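Local structure of N-acetylmuramoyl-L-alanine amidase domain-containing protein SAOUHSC_02979 (5T1Q) at residues Y206-F211 with D220-S225; F52-S57 with N200-H205; H291-H296 with A348-L353. The protein is probably a secreted amidase acting on the bacterial cell wall, and this chain is its C-terminal part with a glucosaminidase-type region and a CHAP domain. One frame throughout, in Å; residues are numbered along the deposited sequence.

Contact 1 of 3, residues Y206-F211 with D220-S225; sequences YQLTQF and DKYERS
Tyr-222 reaches over from 220-225 and donates its hydroxyl hydrogen to the backbone of Tyr-206. The bond from Tyr-222 OH to Tyr-206 O measures 2.7 Å. It lies in the carbonyl plane, on a lone pair. Tyr-222 CG stands anti to the backbone N (chi1 170°), which sets it beside the carbonyl carbon; the ring then spans to 206-211.

A second polar link starts at Gln-210. Its NE2 donates to Ser-225 OG at 3.2 Å, nearly straight (166°) and in the amide plane. The same nitrogen donates to Gln-207 O at 3.0 Å. One amide nitrogen thus has an acceptor in each segment, and this fixes the turn of the amide. Ser-225 OG is modelled as a donor to Tyr-222 O, but that bond is very short and its length doubtful.

Packing contacts accompany the bonds. The apolar one joins Phe-211 CZ to Tyr-222 CD1 at 3.8 Å, with the two ring planes at 46°. Gln-210 CG covers the centre of one Phe-211 face, while its amide carbon CD sits at the edge of the Tyr-222 ring. Gln-207 CG touches Ser-225 O at 3.4 Å.

Gln-207 has positive phi and is the C-prime residue of the Schellman motif that ends helix 195-205. Around the contact, Tyr-206, Phe-211 and Tyr-222 pack on helix 58-78. Leu-208 and Phe-211 also reach helix 82-93.

Contact 2 of 3, residues F52-S57 with N200-H205; sequences FNVVDS and NSIIKH
Val-54 and the carbonyl of Phe-52 meet Ser-201, Ile-202 and His-205 in a strand-on-helix packing. Strand 52-54 is an outermost strand of the large mixed sheet. Helix 195-205 belongs to the glucosaminidase-type region, so the contact joins the sheet edge to that helical part. The two short axes approach to 7.6 Å and run at 55° to each other.

Val-54 straddles the helix face with its two methyls. Val-54 CG1 lies 3.3 Å from Ser-201 OG. Val-54 CG1 is also 3.9 Å from Ile-202 CG1. Val-54 CG2 comes to 3.4 Å from His-205 ND1. Ile-202 also packs on Phe-37 of the next strand and on helix 82-93.

One hydrogen bond runs from a helix side chain to the strand backbone. Ser-201 OG, anti to its backbone N (chi1 179°), donates to Phe-52 O from well above the carbonyl plane, at a modelled 2.5 Å that is short and doubtful.

Asp-56 OD1 lies 3.3 Å from His-205 CE1, at the ring edge and in its plane. The carboxylate and ring planes are 85° apart. Asp-56 OD1 is also salt-bridged to Arg-61, and the His-205 ring stacks on Tyr-229.

His-205 ND1 is buried without a polar partner in the model, which fits a neutral ring more easily. Asp-56 meets the ring through CE1 and pairs with Arg-61, so its pull on the His-205 charge is probably modest.

Contact 3 of 3, residues H291-H296 with A348-L353; sequences HTPKRH and AAAEEL
The His-291 ring turns its edge to the backbone of 348-353. Leu-353 O and Glu-352 O lie at that edge, and Glu-351 O approaches obliquely. His-291 ND1 donates to Leu-353 O at 3.1 Å. The bond is bent (140° at the hydrogen), and the donor stands 60° out of the carbonyl plane. Leu-353 O is itself tilted from the ring plane, by 26°. The other flat groups lie further along the loop. Arg-295 CG sits over the centre of one face of the His-296 ring, 3.9 Å above its plane. His-296 also stacks on Phe-264.

His-291 CA also makes a CA-H...O contact with Leu-353 O, 3.4 Å. The oxygen therefore meets both the backbone and the ring of one residue. His-291 CB also lies 3.7 Å from Glu-351 O.

The partner segment is the end of helix 347-350 and a type I beta turn from Ala-350 to Leu-353. The turn is closed by the bond from Leu-353 N to Ala-350 O, and it feeds directly into strand 354-357. This strand lies between 288-290 and 298-301 in the sheet of the CHAP domain. Segment 291-296 is the loop that links those two flanking strands, and it passes beside the turn.

Pro-293 supplies the apolar part. Pro-293 CG faces Ala-350 CB at 4.3 Å, a loose touch. Both residues pack on Ile-327 of strand 327-332, and Pro-293 also rests on Tyr-355, whose OH is hydrogen-bonded to Ala-350 O. Leu-353 directs its CB away from the loop, and its side chain packs on Val-299 and Phe-301.

How the contacts relate
Contacts 1 and 2 are neighbours, with centres about 13 Å apart. Helix 195-205 carries one side of contact 2 and runs straight into 206-211 of contact 1. They also touch in space: Tyr-206 CE2 packs on Val-54 CG2 at 3.8 Å. Contact 3 is remote, in the CHAP domain. Its centre is about 33 Å from that of contact 2 and about 45 Å from that of contact 1. A bound sodium ion lies about 8 Å from the Leu-353 side chain; sodium ligands in this chain include His-276, Asn-279, Asn-280 and Glu-302. Cys-253, His-314 and Glu-331 have a geometry consistent with a CHAP catalytic triad; none of them belongs to these contacts.

Contact 1 of 3, residues Y206-F211 with D220-S225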
loop_
_atom_site.group_PDB
_atom_site.type_symbol
_atom_site.label_atom_id
_atom_site.label_comp_id
_atom_site.label_asym_id
_atom_site.label_seq_id
_atom_site.Cartn_x
_atom_site.Cartn_y
_atom_site.Cartn_z
ATOM N N TYR A 206 -7.197 -9.707 -10.047
ATOM C CA TYR A 206 -8.250 -8.933 -10.700
ATOM C C TYR A 206 -8.460 -9.283 -12.184
ATOM O O TYR A 206 -9.254 -8.631 -12.857
ATOM C CB TYR A 206 -8.060 -7.434 -10.452
ATOM C CG TYR A 206 -8.300 -7.076 -8.997
ATOM C CD1 TYR A 206 -9.588 -7.040 -8.485
ATOM C CD2 TYR A 206 -7.242 -6.789 -8.128
ATOM C CE1 TYR A 206 -9.826 -6.728 -7.155
ATOM C CE2 TYR A 206 -7.470 -6.470 -6.792
ATOM C CZ TYR A 206 -8.772 -6.444 -6.313
ATOM O OH TYR A 206 -9.039 -6.134 -4.997
ATOM N N GLN A 207 -7.778 -10.335 -12.656
ATOM C CA GLN A 207 -7.917 -10.853 -14.017
ATOM C C GLN A 207 -7.777 -9.748 -15.063
ATOM O O GLN A 207 -8.589 -9.629 -15.999
ATOM C CB GLN A 207 -9.264 -11.566 -14.172
ATOM C CG GLN A 207 -9.489 -12.741 -13.232
ATOM C CD GLN A 207 -8.643 -13.974 -13.539
ATOM O OE1 GLN A 207 -8.257 -14.223 -14.675
ATOM N NE2 GLN A 207 -8.393 -14.773 -12.514
ATOM N N LEU A 208 -6.721 -8.953 -14.913
ATOM C CA LEU A 208 -6.512 -7.813 -15.779
ATOM C C LEU A 208 -6.031 -8.136 -17.205
ATOM O O LEU A 208 -6.057 -7.245 -18.066
ATOM C CB LEU A 208 -5.575 -6.814 -15.100
ATOM C CG LEU A 208 -5.991 -6.340 -13.699
ATOM C CD1 LEU A 208 -4.969 -5.345 -13.153
ATOM C CD2 LEU A 208 -7.384 -5.722 -13.710
ATOM N N THR A 209 -5.593 -9.371 -17.474
ATOM C CA THR A 209 -5.180 -9.735 -18.839
ATOM C C THR A 209 -6.370 -9.724 -19.801
ATOM O O THR A 209 -6.197 -9.585 -21.009
ATOM C CB THR A 209 -4.528 -11.127 -18.919
ATOM O OG1 THR A 209 -5.425 -12.107 -18.378
ATOM C CG2 THR A 209 -3.215 -11.152 -18.153
ATOM N N GLN A 210 -7.578 -9.853 -19.264
ATOM C CA GLN A 210 -8.771 -9.849 -20.100
ATOM C C GLN A 210 -8.940 -8.502 -20.836
ATOM O O GLN A 210 -9.821 -8.371 -21.681
ATOM C CB GLN A 210 -10.025 -10.184 -19.278
ATOM C CG GLN A 210 -10.592 -9.034 -18.456
ATOM C CD GLN A 210 -11.764 -9.465 -17.592
ATOM O OE1 GLN A 210 -12.923 -9.198 -17.928
ATOM N NE2 GLN A 210 -11.474 -10.175 -16.499
ATOM N N PHE A 211 -8.099 -7.517 -20.499
ATOM C CA PHE A 211 -8.119 -6.201 -21.152
ATOM C C PHE A 211 -6.911 -5.989 -22.082
ATOM O O PHE A 211 -6.722 -4.891 -22.615
ATOM C CB PHE A 211 -8.170 -5.085 -20.098
ATOM C CG PHE A 211 -9.307 -5.230 -19.120
ATOM C CD1 PHE A 211 -10.627 -5.060 -19.537
ATOM C CD2 PHE A 211 -9.064 -5.530 -17.782
ATOM C CE1 PHE A 211 -11.674 -5.192 -18.643
ATOM C CE2 PHE A 211 -10.110 -5.656 -16.882
ATOM C CZ PHE A 211 -11.415 -5.490 -17.313
ATOM N N ASP A 220 -20.014 -5.817 -17.638
ATOM C CA ASP A 220 -21.089 -6.337 -16.776
ATOM C C ASP A 220 -20.793 -7.765 -16.273
ATOM O O ASP A 220 -21.369 -8.188 -15.267
ATOM C CB ASP A 220 -22.457 -6.266 -17.471
ATOM C CG ASP A 220 -22.915 -4.827 -17.720
ATOM O OD1 ASP A 220 -22.091 -3.892 -17.594
ATOM O OD2 ASP A 220 -24.101 -4.633 -18.056
ATOM N N LYS A 221 -19.908 -8.492 -16.969
ATOM C CA LYS A 221 -19.484 -9.838 -16.538
ATOM C C LYS A 221 -18.056 -9.842 -15.954
ATOM O O LYS A 221 -17.443 -10.907 -15.792
ATOM C CB LYS A 221 -19.589 -10.865 -17.679
ATOM C CG LYS A 221 -18.654 -10.653 -18.866
ATOM C CD LYS A 221 -18.548 -11.898 -19.750
ATOM C CE LYS A 221 -19.883 -12.363 -20.327
ATOM N NZ LYS A 221 -20.511 -11.353 -21.228
ATOM N N TYR A 222 -17.536 -8.660 -15.626
ATOM C CA TYR A 222 -16.187 -8.564 -15.075
ATOM C C TYR A 222 -16.082 -9.148 -13.666
ATOM O O TYR A 222 -15.216 -9.977 -13.402
ATOM C CB TYR A 222 -15.687 -7.118 -15.067
ATOM C CG TYR A 222 -14.401 -6.967 -14.297
ATOM C CD1 TYR A 222 -13.230 -7.587 -14.731
ATOM C CD2 TYR A 222 -14.354 -6.221 -13.123
ATOM C CE1 TYR A 222 -12.051 -7.469 -14.013
ATOM C CE2 TYR A 222 -13.180 -6.091 -12.411
ATOM C CZ TYR A 222 -12.032 -6.716 -12.860
ATOM O OH TYR A 222 -10.875 -6.578 -12.138
ATOM N N GLU A 223 -16.957 -8.719 -12.763
ATOM C CA GLU A 223 -16.903 -9.217 -11.387
ATOM C C GLU A 223 -17.069 -10.734 -11.296
ATOM O O GLU A 223 -16.557 -11.362 -10.378
ATOM C CB GLU A 223 -17.894 -8.485 -10.484
ATOM C CG GLU A 223 -17.551 -7.009 -10.313
ATOM C CD GLU A 223 -18.285 -6.332 -9.165
ATOM O OE1 GLU A 223 -18.756 -7.034 -8.241
ATOM O OE2 GLU A 223 -18.362 -5.084 -9.171
ATOM N N ARG A 224 -17.734 -11.316 -12.284
ATOM C CA ARG A 224 -17.940 -12.764 -12.342
ATOM C C ARG A 224 -16.617 -13.528 -12.544
ATOM O O ARG A 224 -16.500 -14.681 -12.127
ATOM C CB ARG A 224 -18.894 -13.098 -13.495
ATOM C CG ARG A 224 -19.684 -14.382 -13.333
ATOM C CD ARG A 224 -20.584 -14.574 -14.547
ATOM N NE ARG A 224 -21.902 -15.119 -14.208
ATOM C CZ ARG A 224 -22.904 -14.400 -13.684
ATOM N NH1 ARG A 224 -24.078 -14.978 -13.430
ATOM N NH2 ARG A 224 -22.743 -13.104 -13.393
ATOM N N SER A 225 -15.632 -12.878 -13.173
ATOM C CA SER A 225 -14.333 -13.510 -13.475
ATOM C C SER A 225 -13.335 -13.525 -12.318
ATOM O O SER A 225 -12.407 -14.333 -12.323
ATOM C CB SER A 225 -13.680 -12.808 -14.668
ATOM O OG SER A 225 -13.402 -11.454 -14.359
#

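Contact 2 of 3, residues F52-S57 with N200-H205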
loop_
_atom_site.group_PDB
_atom_site.type_symbol
_atom_site.label_atom_id
_atom_site.label_comp_id
_atom_site.label_asym_id
_atom_site.label_seq_id
_atom_site.Cartn_x
_atom_site.Cartn_y
_atom_site.Cartn_z
ATOM N N PHE A 52 2.464 -12.409 -3.043
ATOM C CA PHE A 52 1.701 -11.528 -2.172
ATOM C C PHE A 52 0.246 -11.576 -2.573
ATOM O O PHE A 52 -0.082 -11.780 -3.734
ATOM C CB PHE A 52 2.212 -10.083 -2.243
ATOM C CG PHE A 52 3.555 -9.897 -1.616
ATOM C CD1 PHE A 52 3.705 -10.004 -0.244
ATOM C CD2 PHE A 52 4.671 -9.625 -2.386
ATOM C CE1 PHE A 52 4.945 -9.856 0.358
ATOM C CE2 PHE A 52 5.917 -9.472 -1.792
ATOM C CZ PHE A 52 6.053 -9.585 -0.417
ATOM N N ASN A 53 -0.627 -11.437 -1.593
ATOM C CA ASN A 53 -2.047 -11.367 -1.847
ATOM C C ASN A 53 -2.469 -9.945 -1.660
ATOM O O ASN A 53 -2.045 -9.281 -0.713
ATOM C CB ASN A 53 -2.843 -12.243 -0.890
ATOM C CG ASN A 53 -2.746 -13.711 -1.230
ATOM O OD1 ASN A 53 -2.075 -14.100 -2.184
ATOM N ND2 ASN A 53 -3.449 -14.531 -0.470
ATOM N N VAL A 54 -3.317 -9.492 -2.570
ATOM C CA VAL A 54 -3.897 -8.167 -2.495
ATOM C C VAL A 54 -4.967 -8.200 -1.408
ATOM O O VAL A 54 -5.480 -9.275 -1.041
ATOM C CB VAL A 54 -4.580 -7.756 -3.832
ATOM C CG1 VAL A 54 -3.641 -7.962 -5.012
ATOM C CG2 VAL A 54 -5.878 -8.531 -4.065
ATOM N N VAL A 55 -5.288 -7.029 -0.878
ATOM C CA VAL A 55 -6.391 -6.903 0.062
ATOM C C VAL A 55 -7.603 -6.702 -0.848
ATOM O O VAL A 55 -7.740 -5.654 -1.468
ATOM C CB VAL A 55 -6.213 -5.711 1.013
ATOM C CG1 VAL A 55 -7.459 -5.528 1.873
ATOM C CG2 VAL A 55 -4.979 -5.907 1.885
ATOM N N ASP A 56 -8.439 -7.734 -0.962
ATOM C CA ASP A 56 -9.637 -7.723 -1.819
ATOM C C ASP A 56 -10.553 -6.556 -1.422
ATOM O O ASP A 56 -10.650 -6.217 -0.241
ATOM C CB ASP A 56 -10.362 -9.072 -1.683
ATOM C CG ASP A 56 -11.432 -9.289 -2.737
ATOM O OD1 ASP A 56 -11.308 -8.751 -3.860
ATOM O OD2 ASP A 56 -12.392 -10.036 -2.445
ATOM N N SER A 57 -11.226 -5.946 -2.399
ATOM C CA SER A 57 -12.033 -4.746 -2.128
ATOM C C SER A 57 -13.036 -4.426 -3.236
ATOM O O SER A 57 -12.754 -4.643 -4.418
ATOM C CB SER A 57 -11.069 -3.554 -1.957
ATOM O OG SER A 57 -11.744 -2.322 -1.817
ATOM N N ASN A 200 2.172 -8.232 -10.183
ATOM C CA ASN A 200 1.765 -9.564 -10.609
ATOM C C ASN A 200 0.568 -10.035 -9.792
ATOM O O ASN A 200 -0.388 -10.556 -10.349
ATOM C CB ASN A 200 2.940 -10.557 -10.516
ATOM C CG ASN A 200 4.075 -10.208 -11.479
ATOM O OD1 ASN A 200 3.881 -9.476 -12.453
ATOM N ND2 ASN A 200 5.263 -10.727 -11.208
ATOM N N SER A 201 0.608 -9.799 -8.482
ATOM C CA SER A 201 -0.500 -10.172 -7.604
ATOM C C SER A 201 -1.804 -9.473 -8.004
ATOM O O SER A 201 -2.869 -10.086 -7.995
ATOM C CB SER A 201 -0.169 -9.824 -6.154
ATOM O OG SER A 201 -1.253 -10.162 -5.305
ATOM N N ILE A 202 -1.716 -8.188 -8.322
ATOM C CA ILE A 202 -2.889 -7.418 -8.729
ATOM C C ILE A 202 -3.435 -7.937 -10.072
ATOM O O ILE A 202 -4.635 -8.152 -10.226
ATOM C CB ILE A 202 -2.554 -5.911 -8.844
ATOM C CG1 ILE A 202 -2.172 -5.346 -7.471
ATOM C CG2 ILE A 202 -3.748 -5.146 -9.407
ATOM C CD1 ILE A 202 -1.561 -3.956 -7.496
ATOM N N ILE A 203 -2.539 -8.140 -11.030
ATOM C CA ILE A 203 -2.923 -8.600 -12.362
ATOM C C ILE A 203 -3.635 -9.940 -12.310
ATOM O O ILE A 203 -4.681 -10.120 -12.949
ATOM C CB ILE A 203 -1.697 -8.686 -13.290
ATOM C CG1 ILE A 203 -1.138 -7.271 -13.537
ATOM C CG2 ILE A 203 -2.072 -9.347 -14.614
ATOM C CD1 ILE A 203 0.204 -7.246 -14.210
ATOM N N LYS A 204 -3.066 -10.869 -11.554
ATOM C CA LYS A 204 -3.618 -12.199 -11.419
ATOM C C LYS A 204 -5.006 -12.204 -10.776
ATOM O O LYS A 204 -5.964 -12.687 -11.364
ATOM C CB LYS A 204 -2.668 -13.071 -10.593
ATOM C CG LYS A 204 -3.145 -14.495 -10.375
ATOM C CD LYS A 204 -2.107 -15.281 -9.593
ATOM C CE LYS A 204 -2.603 -16.680 -9.273
ATOM N NZ LYS A 204 -1.640 -17.410 -8.400
ATOM N N HIS A 205 -5.103 -11.634 -9.583
ATOM C CA HIS A 205 -6.336 -11.653 -8.826
ATOM C C HIS A 205 -7.482 -10.882 -9.494
ATOM O O HIS A 205 -8.614 -11.358 -9.509
ATOM C CB HIS A 205 -6.087 -11.135 -7.403
ATOM C CG HIS A 205 -7.278 -11.249 -6.512
ATOM N ND1 HIS A 205 -8.045 -10.163 -6.151
ATOM C CD2 HIS A 205 -7.867 -12.331 -5.954
ATOM C CE1 HIS A 205 -9.046 -10.569 -5.390
ATOM N NE2 HIS A 205 -8.962 -11.880 -5.254
#

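Contact 3 of 3, residues H291-H296 with A348-L353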
loop_
_atom_site.group_PDB
_atom_site.type_symbol
_atom_site.label_atom_id
_atom_site.label_comp_id
_atom_site.label_asym_id
_atom_site.label_seq_id
_atom_site.Cartn_x
_atom_site.Cartn_y
_atom_site.Cartn_z
ATOM N N HIS A 291 -1.326 -4.469 31.450
ATOM C CA HIS A 291 -0.234 -5.351 31.049
ATOM C C HIS A 291 -0.684 -6.806 30.825
ATOM O O HIS A 291 0.147 -7.673 30.516
ATOM C CB HIS A 291 0.905 -5.293 32.084
ATOM C CG HIS A 291 1.589 -3.964 32.152
ATOM N ND1 HIS A 291 2.449 -3.521 31.171
ATOM C CD2 HIS A 291 1.548 -2.981 33.084
ATOM C CE1 HIS A 291 2.907 -2.322 31.493
ATOM N NE2 HIS A 291 2.376 -1.972 32.649
ATOM N N THR A 292 -1.990 -7.080 30.967
ATOM C CA THR A 292 -2.532 -8.415 30.747
ATOM C C THR A 292 -2.846 -8.601 29.257
ATOM O O THR A 292 -3.634 -7.829 28.689
ATOM C CB THR A 292 -3.809 -8.643 31.573
ATOM O OG1 THR A 292 -3.497 -8.464 32.949
ATOM C CG2 THR A 292 -4.365 -10.069 31.383
ATOM N N PRO A 293 -2.225 -9.600 28.609
ATOM C CA PRO A 293 -2.529 -9.769 27.190
ATOM C C PRO A 293 -4.015 -10.047 26.956
ATOM O O PRO A 293 -4.643 -10.776 27.726
ATOM C CB PRO A 293 -1.646 -10.968 26.784
ATOM C CG PRO A 293 -0.516 -10.934 27.758
ATOM C CD PRO A 293 -1.186 -10.558 29.048
ATOM N N LYS A 294 -4.567 -9.471 25.899
ATOM C CA LYS A 294 -5.984 -9.616 25.637
ATOM C C LYS A 294 -6.287 -9.658 24.153
ATOM O O LYS A 294 -5.780 -8.850 23.358
ATOM C CB LYS A 294 -6.722 -8.468 26.299
ATOM C CG LYS A 294 -8.231 -8.551 26.244
ATOM C CD LYS A 294 -8.813 -7.387 27.021
ATOM C CE LYS A 294 -10.300 -7.286 26.834
ATOM N NZ LYS A 294 -10.777 -6.183 27.713
ATOM N N ARG A 295 -7.144 -10.601 23.799
ATOM C CA ARG A 295 -7.549 -10.831 22.430
ATOM C C ARG A 295 -8.236 -9.594 21.851
ATOM O O ARG A 295 -9.085 -9.002 22.493
ATOM C CB ARG A 295 -8.484 -12.042 22.378
ATOM C CG ARG A 295 -8.884 -12.484 20.989
ATOM C CD ARG A 295 -9.720 -13.749 21.056
ATOM N NE ARG A 295 -10.092 -14.200 19.722
ATOM C CZ ARG A 295 -11.246 -13.920 19.117
ATOM N NH1 ARG A 295 -11.476 -14.393 17.894
ATOM N NH2 ARG A 295 -12.187 -13.180 19.721
ATOM N N HIS A 296 -7.821 -9.215 20.645
ATOM C CA HIS A 296 -8.347 -8.057 19.910
ATOM C C HIS A 296 -8.092 -6.686 20.524
ATOM O O HIS A 296 -8.767 -5.692 20.196
ATOM C CB HIS A 296 -9.835 -8.226 19.551
ATOM C CG HIS A 296 -10.101 -9.397 18.655
ATOM N ND1 HIS A 296 -11.339 -9.980 18.543
ATOM C CD2 HIS A 296 -9.266 -10.139 17.887
ATOM C CE1 HIS A 296 -11.276 -10.989 17.690
ATOM N NE2 HIS A 296 -10.028 -11.102 17.273
ATOM N N ALA A 348 7.060 -13.998 28.250
ATOM C CA ALA A 348 7.786 -13.067 29.104
ATOM C C ALA A 348 7.802 -11.657 28.507
ATOM O O ALA A 348 7.562 -10.699 29.217
ATOM C CB ALA A 348 9.201 -13.586 29.392
ATOM N N ALA A 349 7.986 -11.543 27.193
ATOM C CA ALA A 349 7.945 -10.237 26.535
ATOM C C ALA A 349 6.511 -9.652 26.483
ATOM O O ALA A 349 6.318 -8.448 26.689
ATOM C CB ALA A 349 8.509 -10.334 25.123
ATOM N N ALA A 350 5.532 -10.497 26.188
ATOM C CA ALA A 350 4.126 -10.065 26.091
ATOM C C ALA A 350 3.605 -9.453 27.371
ATOM O O ALA A 350 2.839 -8.497 27.332
ATOM C CB ALA A 350 3.239 -11.220 25.687
ATOM N N GLU A 351 4.032 -9.990 28.507
ATOM C CA GLU A 351 3.586 -9.473 29.804
ATOM C C GLU A 351 4.132 -8.077 30.125
ATOM O O GLU A 351 3.704 -7.448 31.095
ATOM C CB GLU A 351 3.924 -10.494 30.900
ATOM C CG GLU A 351 3.085 -11.752 30.716
ATOM C CD GLU A 351 3.539 -12.940 31.530
ATOM O OE1 GLU A 351 3.236 -14.077 31.098
ATOM O OE2 GLU A 351 4.181 -12.749 32.589
ATOM N N GLU A 352 5.054 -7.593 29.298
ATOM C CA GLU A 352 5.675 -6.273 29.491
ATOM C C GLU A 352 5.123 -5.221 28.573
ATOM O O GLU A 352 5.558 -4.065 28.621
ATOM C CB GLU A 352 7.191 -6.358 29.269
ATOM C CG GLU A 352 7.902 -7.336 30.178
ATOM C CD GLU A 352 7.676 -7.023 31.627
ATOM O OE1 GLU A 352 7.418 -5.844 31.940
ATOM O OE2 GLU A 352 7.729 -7.954 32.456
ATOM N N LEU A 353 4.187 -5.610 27.711
ATOM C CA LEU A 353 3.570 -4.680 26.789
ATOM C C LEU A 353 2.257 -4.167 27.369
ATOM O O LEU A 353 1.779 -4.680 28.383
ATOM C CB LEU A 353 3.344 -5.383 25.459
ATOM C CG LEU A 353 4.604 -5.966 24.835
ATOM C CD1 LEU A 353 4.256 -6.743 23.586
ATOM C CD2 LEU A 353 5.626 -4.879 24.518
#